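Local coordinates for motility protein B (Helicobacter pylori, PDB 3CYP) that forms, together with MotA, the stator of the flagellar motor and probably fastens it to the cell wall through this periplasmic OmpA-like domain, at residues 13-18 / 67-72; 38-43 / 84-89. One frame throughout, in Å; residues are numbered along the deposited sequence.

Contact 1. Residues 13-18 / 67-72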
# COMPACT_ATOMS: atom_id res chain seq x y z
N ASP B 13 -14.30 8.65 -4.26
CA ASP B 13 -13.20 7.68 -4.50
C ASP B 13 -13.63 6.53 -5.41
O ASP B 13 -12.95 5.51 -5.51
CB ASP B 13 -12.62 7.17 -3.18
CG ASP B 13 -13.62 6.41 -2.34
OD1 ASP B 13 -14.82 6.32 -2.69
OD2 ASP B 13 -13.19 5.91 -1.29
N ALA B 14 -14.76 6.71 -6.10
CA ALA B 14 -15.29 5.74 -7.04
C ALA B 14 -14.41 5.58 -8.30
O ALA B 14 -13.94 6.57 -8.86
CB ALA B 14 -16.70 6.12 -7.45
N ILE B 15 -14.23 4.32 -8.71
CA ILE B 15 -13.50 3.97 -9.93
C ILE B 15 -14.52 3.47 -10.96
O ILE B 15 -15.01 2.35 -10.86
CB ILE B 15 -12.39 2.92 -9.63
CG1 ILE B 15 -11.35 3.54 -8.70
CG2 ILE B 15 -11.70 2.45 -10.92
CD1 ILE B 15 -10.31 2.56 -8.24
N ASN B 16 -14.88 4.32 -11.92
CA ASN B 16 -15.91 3.96 -12.87
C ASN B 16 -15.33 3.07 -13.97
O ASN B 16 -14.14 2.67 -13.94
CB ASN B 16 -16.64 5.22 -13.41
CG ASN B 16 -15.77 6.12 -14.31
OD1 ASN B 16 -14.67 5.76 -14.74
ND2 ASN B 16 -16.30 7.32 -14.60
N GLN B 17 -16.17 2.74 -14.94
CA GLN B 17 -15.74 1.80 -15.97
C GLN B 17 -14.64 2.36 -16.86
O GLN B 17 -13.74 1.63 -17.26
CB GLN B 17 -16.94 1.38 -16.83
CG GLN B 17 -17.72 0.26 -16.23
CD GLN B 17 -18.67 -0.37 -17.25
OE1 GLN B 17 -19.71 0.20 -17.57
NE2 GLN B 17 -18.30 -1.54 -17.77
N ASP B 18 -14.71 3.64 -17.18
CA ASP B 18 -13.67 4.25 -17.99
C ASP B 18 -12.36 4.19 -17.22
O ASP B 18 -11.29 3.95 -17.82
CB ASP B 18 -14.01 5.70 -18.30
CG ASP B 18 -14.95 5.81 -19.49
OD1 ASP B 18 -15.46 6.92 -19.70
OD2 ASP B 18 -15.18 4.78 -20.17
N TYR B 67 -4.93 3.98 -2.72
CA TYR B 67 -5.03 2.58 -2.32
C TYR B 67 -5.94 1.78 -3.27
O TYR B 67 -5.60 0.70 -3.73
CB TYR B 67 -5.52 2.51 -0.87
CG TYR B 67 -5.89 1.12 -0.42
CD1 TYR B 67 -4.94 0.11 -0.38
CD2 TYR B 67 -7.20 0.79 -0.10
CE1 TYR B 67 -5.27 -1.20 -0.00
CE2 TYR B 67 -7.55 -0.52 0.31
CZ TYR B 67 -6.56 -1.50 0.36
OH TYR B 67 -6.84 -2.80 0.77
N ARG B 68 -7.11 2.34 -3.58
CA ARG B 68 -8.07 1.67 -4.43
C ARG B 68 -7.52 1.45 -5.83
O ARG B 68 -7.68 0.39 -6.39
CB ARG B 68 -9.39 2.45 -4.48
CG ARG B 68 -10.17 2.25 -3.17
CD ARG B 68 -11.43 3.05 -3.06
NE ARG B 68 -12.20 3.15 -4.30
CZ ARG B 68 -13.10 2.27 -4.74
NH1 ARG B 68 -13.36 1.14 -4.09
NH2 ARG B 68 -13.73 2.51 -5.87
N VAL B 69 -6.84 2.45 -6.37
CA VAL B 69 -6.20 2.31 -7.68
C VAL B 69 -5.16 1.20 -7.58
O VAL B 69 -5.04 0.34 -8.46
CB VAL B 69 -5.63 3.61 -8.20
CG1 VAL B 69 -4.68 3.35 -9.40
CG2 VAL B 69 -6.81 4.53 -8.62
N MET B 70 -4.35 1.24 -6.53
CA MET B 70 -3.31 0.20 -6.34
C MET B 70 -3.89 -1.24 -6.29
O MET B 70 -3.34 -2.18 -6.91
CB MET B 70 -2.46 0.48 -5.09
CG MET B 70 -1.22 -0.34 -5.08
SD MET B 70 -0.35 -0.25 -3.48
CE MET B 70 -1.50 -1.10 -2.40
N LYS B 71 -5.01 -1.40 -5.58
CA LYS B 71 -5.67 -2.71 -5.50
C LYS B 71 -6.08 -3.18 -6.87
O LYS B 71 -5.90 -4.36 -7.20
CB LYS B 71 -6.93 -2.64 -4.63
CG LYS B 71 -6.66 -2.50 -3.18
CD LYS B 71 -7.79 -3.12 -2.37
CE LYS B 71 -9.02 -2.31 -2.42
NZ LYS B 71 -10.07 -3.03 -1.57
N VAL B 72 -6.61 -2.26 -7.69
CA VAL B 72 -6.98 -2.61 -9.06
C VAL B 72 -5.80 -3.04 -9.91
O VAL B 72 -5.84 -4.06 -10.59
CB VAL B 72 -7.80 -1.54 -9.76
CG1 VAL B 72 -8.10 -1.99 -11.21
CG2 VAL B 72 -9.10 -1.32 -8.99
O HOH W 1 -15.97 2.41 -7.67

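Contact 2. Residues 38-43 / 84-89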
# COMPACT_ATOMS: atom_id res chain seq x y z
N HIS B 38 9.98 0.21 -9.91
CA HIS B 38 8.82 0.17 -9.04
C HIS B 38 7.90 1.35 -9.34
O HIS B 38 8.26 2.30 -10.06
CB HIS B 38 9.26 0.16 -7.58
CG HIS B 38 9.86 -1.14 -7.13
ND1 HIS B 38 9.69 -1.62 -5.86
CD2 HIS B 38 10.66 -2.02 -7.77
CE1 HIS B 38 10.30 -2.80 -5.76
NE2 HIS B 38 10.91 -3.05 -6.89
N ILE B 39 6.67 1.22 -8.86
CA ILE B 39 5.57 2.13 -9.15
C ILE B 39 4.99 2.63 -7.83
O ILE B 39 4.67 1.82 -6.96
CB ILE B 39 4.48 1.35 -9.90
CG1 ILE B 39 5.05 0.82 -11.23
CG2 ILE B 39 3.17 2.20 -10.04
CD1 ILE B 39 5.28 1.84 -12.21
N ASN B 40 4.81 3.94 -7.71
CA ASN B 40 4.18 4.60 -6.53
C ASN B 40 2.91 5.25 -7.04
O ASN B 40 2.95 6.07 -7.95
CB ASN B 40 5.14 5.64 -5.90
CG ASN B 40 4.59 6.35 -4.72
OD1 ASN B 40 4.54 7.60 -4.72
ND2 ASN B 40 4.20 5.63 -3.74
N VAL B 41 1.78 4.83 -6.45
CA VAL B 41 0.46 5.28 -6.83
C VAL B 41 0.12 6.40 -5.84
O VAL B 41 -0.03 6.17 -4.61
CB VAL B 41 -0.55 4.14 -6.69
CG1 VAL B 41 -1.94 4.63 -7.06
CG2 VAL B 41 -0.09 2.93 -7.50
N ARG B 42 0.07 7.63 -6.38
CA ARG B 42 -0.05 8.84 -5.57
C ARG B 42 -1.45 9.42 -5.67
O ARG B 42 -1.89 9.74 -6.77
CB ARG B 42 0.93 9.91 -6.04
CG ARG B 42 2.31 9.46 -5.91
CD ARG B 42 3.28 10.59 -6.12
NE ARG B 42 4.61 10.06 -5.92
CZ ARG B 42 5.72 10.77 -6.01
NH1 ARG B 42 5.66 12.06 -6.35
NH2 ARG B 42 6.88 10.16 -5.82
N GLY B 43 -2.07 9.68 -4.53
CA GLY B 43 -3.42 10.25 -4.48
C GLY B 43 -3.44 11.70 -4.04
O GLY B 43 -2.63 12.13 -3.20
N SER B 84 3.57 0.57 -4.33
CA SER B 84 3.30 1.27 -3.08
C SER B 84 2.27 2.34 -3.39
O SER B 84 2.03 2.65 -4.56
CB SER B 84 4.57 1.89 -2.54
OG SER B 84 5.08 2.87 -3.39
N PHE B 85 1.66 2.89 -2.35
CA PHE B 85 0.76 4.04 -2.49
C PHE B 85 1.08 5.14 -1.51
O PHE B 85 1.63 4.87 -0.40
CB PHE B 85 -0.71 3.63 -2.40
CG PHE B 85 -1.21 3.36 -0.99
CD1 PHE B 85 -0.97 2.12 -0.38
CD2 PHE B 85 -1.88 4.35 -0.27
CE1 PHE B 85 -1.45 1.87 0.91
CE2 PHE B 85 -2.34 4.08 1.03
CZ PHE B 85 -2.11 2.84 1.60
N SER B 86 0.77 6.37 -1.90
CA SER B 86 1.11 7.51 -1.09
C SER B 86 0.01 8.51 -1.16
O SER B 86 -0.55 8.76 -2.23
CB SER B 86 2.43 8.12 -1.50
OG SER B 86 3.51 7.22 -1.37
N SER B 87 -0.33 9.09 -0.02
CA SER B 87 -1.31 10.17 0.02
C SER B 87 -0.64 11.52 0.10
O SER B 87 0.16 11.77 1.00
CB SER B 87 -2.26 9.98 1.19
OG SER B 87 -3.09 11.15 1.21
N TYR B 88 -1.01 12.43 -0.81
CA TYR B 88 -0.57 13.80 -0.80
C TYR B 88 -1.67 14.80 -0.35
O TYR B 88 -1.41 15.98 -0.30
CB TYR B 88 0.01 14.17 -2.18
CG TYR B 88 1.37 13.56 -2.37
CD1 TYR B 88 2.50 14.32 -2.25
CD2 TYR B 88 1.52 12.22 -2.64
CE1 TYR B 88 3.76 13.78 -2.38
CE2 TYR B 88 2.79 11.65 -2.77
CZ TYR B 88 3.90 12.44 -2.64
OH TYR B 88 5.18 11.92 -2.81
N GLY B 89 -2.87 14.30 -0.04
CA GLY B 89 -3.96 15.16 0.42
C GLY B 89 -4.17 16.28 -0.59
O GLY B 89 -4.09 16.05 -1.81
O HOH W 2 6.73 1.42 -5.12
O HOH W 3 5.68 9.15 -2.60

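Contact 1. Residues 13-18 / 67-72
Asp13 and Ile15, in the loop before helix 17-30, face helix 58-75: the CA atoms of Asp13 and Arg68 are 7.9 Å apart, those of Ile15 and Val69 7.8 Å, a gap spanned from the helix by the Arg68 side chain, which ends on the loop's main chain. Its chain bends at chi3 (39°), which turns NE toward the loop, and Arg68 NE donates to Asp13 O at 2.8 Å, tilted out of the carbonyl plane. Arg68 NH2 adds a weak bond to Asp13 O at 3.1 Å, so one backbone acceptor takes two N-H groups. The Asp13 carboxylate makes no salt bridge: Asp13 OD2 lies 4.2 Å from Arg68 NE, well out of the guanidinium plane, where its charge should still steady the cation. A water accepts from Ile15 N at 2.8 Å and, weakly, from Arg68 NH2, joining two donors that cannot bond each other. In this OmpA-like fold the two helices cover the sheet, and Ile15 fills the seam between them. Running past the arginine in the opposite direction, Ile15 brings CD1 to Val69 CG2 (4.0 Å) and Val72 CG2 (4.1 Å), methyls of compact beta-branched valines. Met20 and Ile23 extend this apolar patch; Asn16 N-caps helix 17-30.

Contact 2. Residues 38-43 / 84-89
Asn40 ND2 is gripped by two serine hydroxyls of the neighbouring strand, donating to Ser84 OG and to Ser86 OG at 2.9 Å each. The Ser86 bond lies in the amide plane and the Ser84 bond is tilted from it, so one short carboxamide spans two side chains on the same face of the sheet. A chi1 of 179° sets CG anti to the backbone N, and from there ND2 meets both hydroxyls. Asn40 OD1 accepts from Arg42 NE at 2.7 Å, in plane for both groups, which fixes the amide's rotation; a water that also binds Ser86 OG and Tyr88 OH donates to the same oxygen. Arg42 crosses Tyr88 at a slant: Tyr88 OH lies 3.4 Å above the centre of the Arg42 guanidinium, and Arg42 CD is 3.5 Å from Tyr88 CE2. Arg42 also makes a cation-pi contact with Phe112.

The backbones pair in parallel, Val41 N donating to Ser84 O and Ser86 N to Val41 O. Beyond them Tyr88 N reaches Gly43 O at 2.9 Å. Val41 and Phe85 point to the other face, their CB atoms 4.3 Å apart, as apolar groups suit a face covered by a helix. These are the two strands of a right-handed beta-alpha-beta crossover: helix 58-75 packs on Val41 and Phe85, strand 108-114 flanks 38-44 on its other edge, and Leu83 of the second subunit touches Phe85.

How the contacts relate
Helix 58-75 is part of contact 1 and packs against the strands of contact 2, which it connects. The two contacts touch directly: Val69 CG1 meets Val41 CG1 at 3.8 Å, and Met70 CE lies 3.8 Å from Phe85 CD1, so Val69 serves the loop with one methyl and the sheet with the other. Each contact is partly buried, with a polar and an apolar side. In contact 2, regular main-chain bonds carry the pairing and an amide-serine network decorates one face; in contact 1, an arginine bonded to a loop carbonyl is joined by Ile15 packing on two valines. Phe85 and Ser87 of contact 2 reach the second subunit, as do Tyr67, Met70 and Lys71, which take no part in the loop contact.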